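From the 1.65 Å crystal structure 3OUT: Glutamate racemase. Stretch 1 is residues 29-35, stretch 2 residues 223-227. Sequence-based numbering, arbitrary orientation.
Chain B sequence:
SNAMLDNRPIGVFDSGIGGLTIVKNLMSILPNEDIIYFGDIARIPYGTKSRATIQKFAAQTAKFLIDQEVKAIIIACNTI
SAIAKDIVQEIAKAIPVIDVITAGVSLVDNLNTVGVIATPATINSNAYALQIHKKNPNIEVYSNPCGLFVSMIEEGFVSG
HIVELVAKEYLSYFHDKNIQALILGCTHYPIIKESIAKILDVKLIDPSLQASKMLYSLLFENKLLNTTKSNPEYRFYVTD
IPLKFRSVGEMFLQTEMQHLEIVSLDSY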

# COMPACT_ATOMS: atom_id res chain seq x y z
N ILE B 29 -22.12 2.92 -26.29
CA ILE B 29 -23.43 2.24 -26.19
C ILE B 29 -24.34 2.83 -25.11
O ILE B 29 -25.56 2.59 -25.13
CB ILE B 29 -23.33 0.69 -26.02
CG1 ILE B 29 -22.63 0.31 -24.71
CG2 ILE B 29 -22.59 0.06 -27.19
CD1 ILE B 29 -22.50 -1.20 -24.53
N LEU B 30 -23.74 3.58 -24.17
CA LEU B 30 -24.45 4.15 -23.02
C LEU B 30 -23.98 5.59 -22.83
O LEU B 30 -23.37 5.95 -21.82
CB LEU B 30 -24.20 3.30 -21.77
CG LEU B 30 -24.93 1.98 -21.64
CD1 LEU B 30 -24.28 1.07 -20.61
CD2 LEU B 30 -26.40 2.33 -21.26
N PRO B 31 -24.24 6.46 -23.81
CA PRO B 31 -23.66 7.79 -23.79
C PRO B 31 -24.17 8.73 -22.70
O PRO B 31 -23.53 9.76 -22.49
CB PRO B 31 -24.06 8.36 -25.16
CG PRO B 31 -25.25 7.56 -25.51
CD PRO B 31 -24.97 6.20 -25.07
N ASN B 32 -25.26 8.37 -22.02
CA ASN B 32 -25.82 9.21 -20.96
C ASN B 32 -25.39 8.78 -19.58
O ASN B 32 -25.80 9.41 -18.64
CB ASN B 32 -27.36 9.20 -20.94
CG ASN B 32 -28.00 9.63 -22.24
OD1 ASN B 32 -27.54 10.54 -22.92
ND2 ASN B 32 -29.11 8.97 -22.57
N GLU B 33 -24.62 7.71 -19.45
CA GLU B 33 -24.20 7.20 -18.12
C GLU B 33 -22.96 7.88 -17.56
O GLU B 33 -22.01 8.16 -18.30
CB GLU B 33 -23.93 5.72 -18.19
CG GLU B 33 -25.12 4.86 -18.58
CD GLU B 33 -26.25 4.88 -17.53
OE1 GLU B 33 -25.92 4.96 -16.33
OE2 GLU B 33 -27.44 4.77 -17.91
N ASP B 34 -22.96 8.15 -16.26
CA ASP B 34 -21.75 8.57 -15.56
C ASP B 34 -20.86 7.34 -15.35
O ASP B 34 -21.34 6.22 -15.13
CB ASP B 34 -22.12 9.13 -14.20
CG ASP B 34 -22.92 10.43 -14.27
OD1 ASP B 34 -22.84 11.19 -15.27
OD2 ASP B 34 -23.61 10.69 -13.27
N ILE B 35 -19.54 7.53 -15.45
CA ILE B 35 -18.57 6.44 -15.30
C ILE B 35 -17.46 6.90 -14.37
O ILE B 35 -16.91 8.01 -14.51
CB ILE B 35 -17.94 6.01 -16.68
CG1 ILE B 35 -19.03 5.70 -17.73
CG2 ILE B 35 -16.96 4.83 -16.47
CD1 ILE B 35 -18.48 5.31 -19.09
N LYS B 223 -34.14 -1.78 -15.71
CA LYS B 223 -34.58 -0.38 -15.72
C LYS B 223 -33.69 0.54 -14.86
O LYS B 223 -34.19 1.38 -14.09
CB LYS B 223 -36.05 -0.28 -15.24
CG LYS B 223 -37.07 -1.12 -16.03
CD LYS B 223 -38.53 -0.87 -15.55
CE LYS B 223 -39.25 0.27 -16.31
NZ LYS B 223 -40.76 0.26 -16.08
N LEU B 224 -32.37 0.37 -14.99
CA LEU B 224 -31.41 1.16 -14.20
C LEU B 224 -30.58 2.10 -15.07
O LEU B 224 -29.38 2.13 -14.97
CB LEU B 224 -30.49 0.21 -13.46
CG LEU B 224 -31.10 -0.52 -12.27
CD1 LEU B 224 -30.07 -1.54 -11.72
CD2 LEU B 224 -31.58 0.48 -11.20
N LEU B 225 -31.26 2.89 -15.90
CA LEU B 225 -30.63 3.80 -16.83
C LEU B 225 -30.72 5.24 -16.36
O LEU B 225 -31.72 5.69 -15.79
CB LEU B 225 -31.28 3.64 -18.22
CG LEU B 225 -31.25 2.27 -18.87
CD1 LEU B 225 -32.12 2.25 -20.16
CD2 LEU B 225 -29.87 1.84 -19.24
N ASN B 226 -29.63 5.98 -16.57
CA ASN B 226 -29.51 7.36 -16.15
C ASN B 226 -30.47 8.27 -16.93
O ASN B 226 -30.45 8.28 -18.16
CB ASN B 226 -28.04 7.79 -16.26
CG ASN B 226 -27.77 9.19 -15.69
OD1 ASN B 226 -28.45 10.14 -16.03
ND2 ASN B 226 -26.72 9.31 -14.87
N THR B 227 -31.32 8.99 -16.20
CA THR B 227 -32.32 9.89 -16.81
C THR B 227 -32.08 11.33 -16.42
O THR B 227 -33.02 12.15 -16.43
CB THR B 227 -33.73 9.47 -16.36
OG1 THR B 227 -33.81 9.54 -14.93
CG2 THR B 227 -34.04 8.05 -16.80
O HOH W 1 -30.50 6.97 -20.32
O HOH W 2 -25.07 6.78 -14.61

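Two irregular segments, far apart in sequence, meet here over a small patch, with about 250 Å² buried in total. A type I beta turn from Leu30 to Glu33, closed by Glu33 N donating to Leu30 O at 3.2 Å, shapes the first. The closest pair of CA atoms across the stretches is that of Glu33 and Asn226, 5.7 Å apart.

One direct hydrogen bond joins the stretches: Asn226 N donates to Glu33 OE2 at 2.8 Å, with an almost perfectly straight angle of 179°. The rule is side chain to backbone: with chi1 and chi2 both m, the carboxylate reaches the backbone amide of a loop residue, and its charge strengthens the bond.

Water extends the polar network. Water 2 donates to Glu33 OE1 at 2.6 Å and accepts from Asp34 N and Asn226 ND2, each at 3.0 Å, so both carboxylate oxygens of Glu33 serve the contact. Water 1 donates to Asn226 O at 2.5 Å and accepts a weak bond from Asn32 ND2 at 3.3 Å.

Packing completes the contact. The CA-to-CB bond of Asn226 points toward the first stretch, and the residue is the most covered of the contact, its CG resting 3.6 Å from Asn32 O. Beside this polar centre, Leu30 CD2 meets Leu225 CD2 at 4.0 Å, a modest apolar touch.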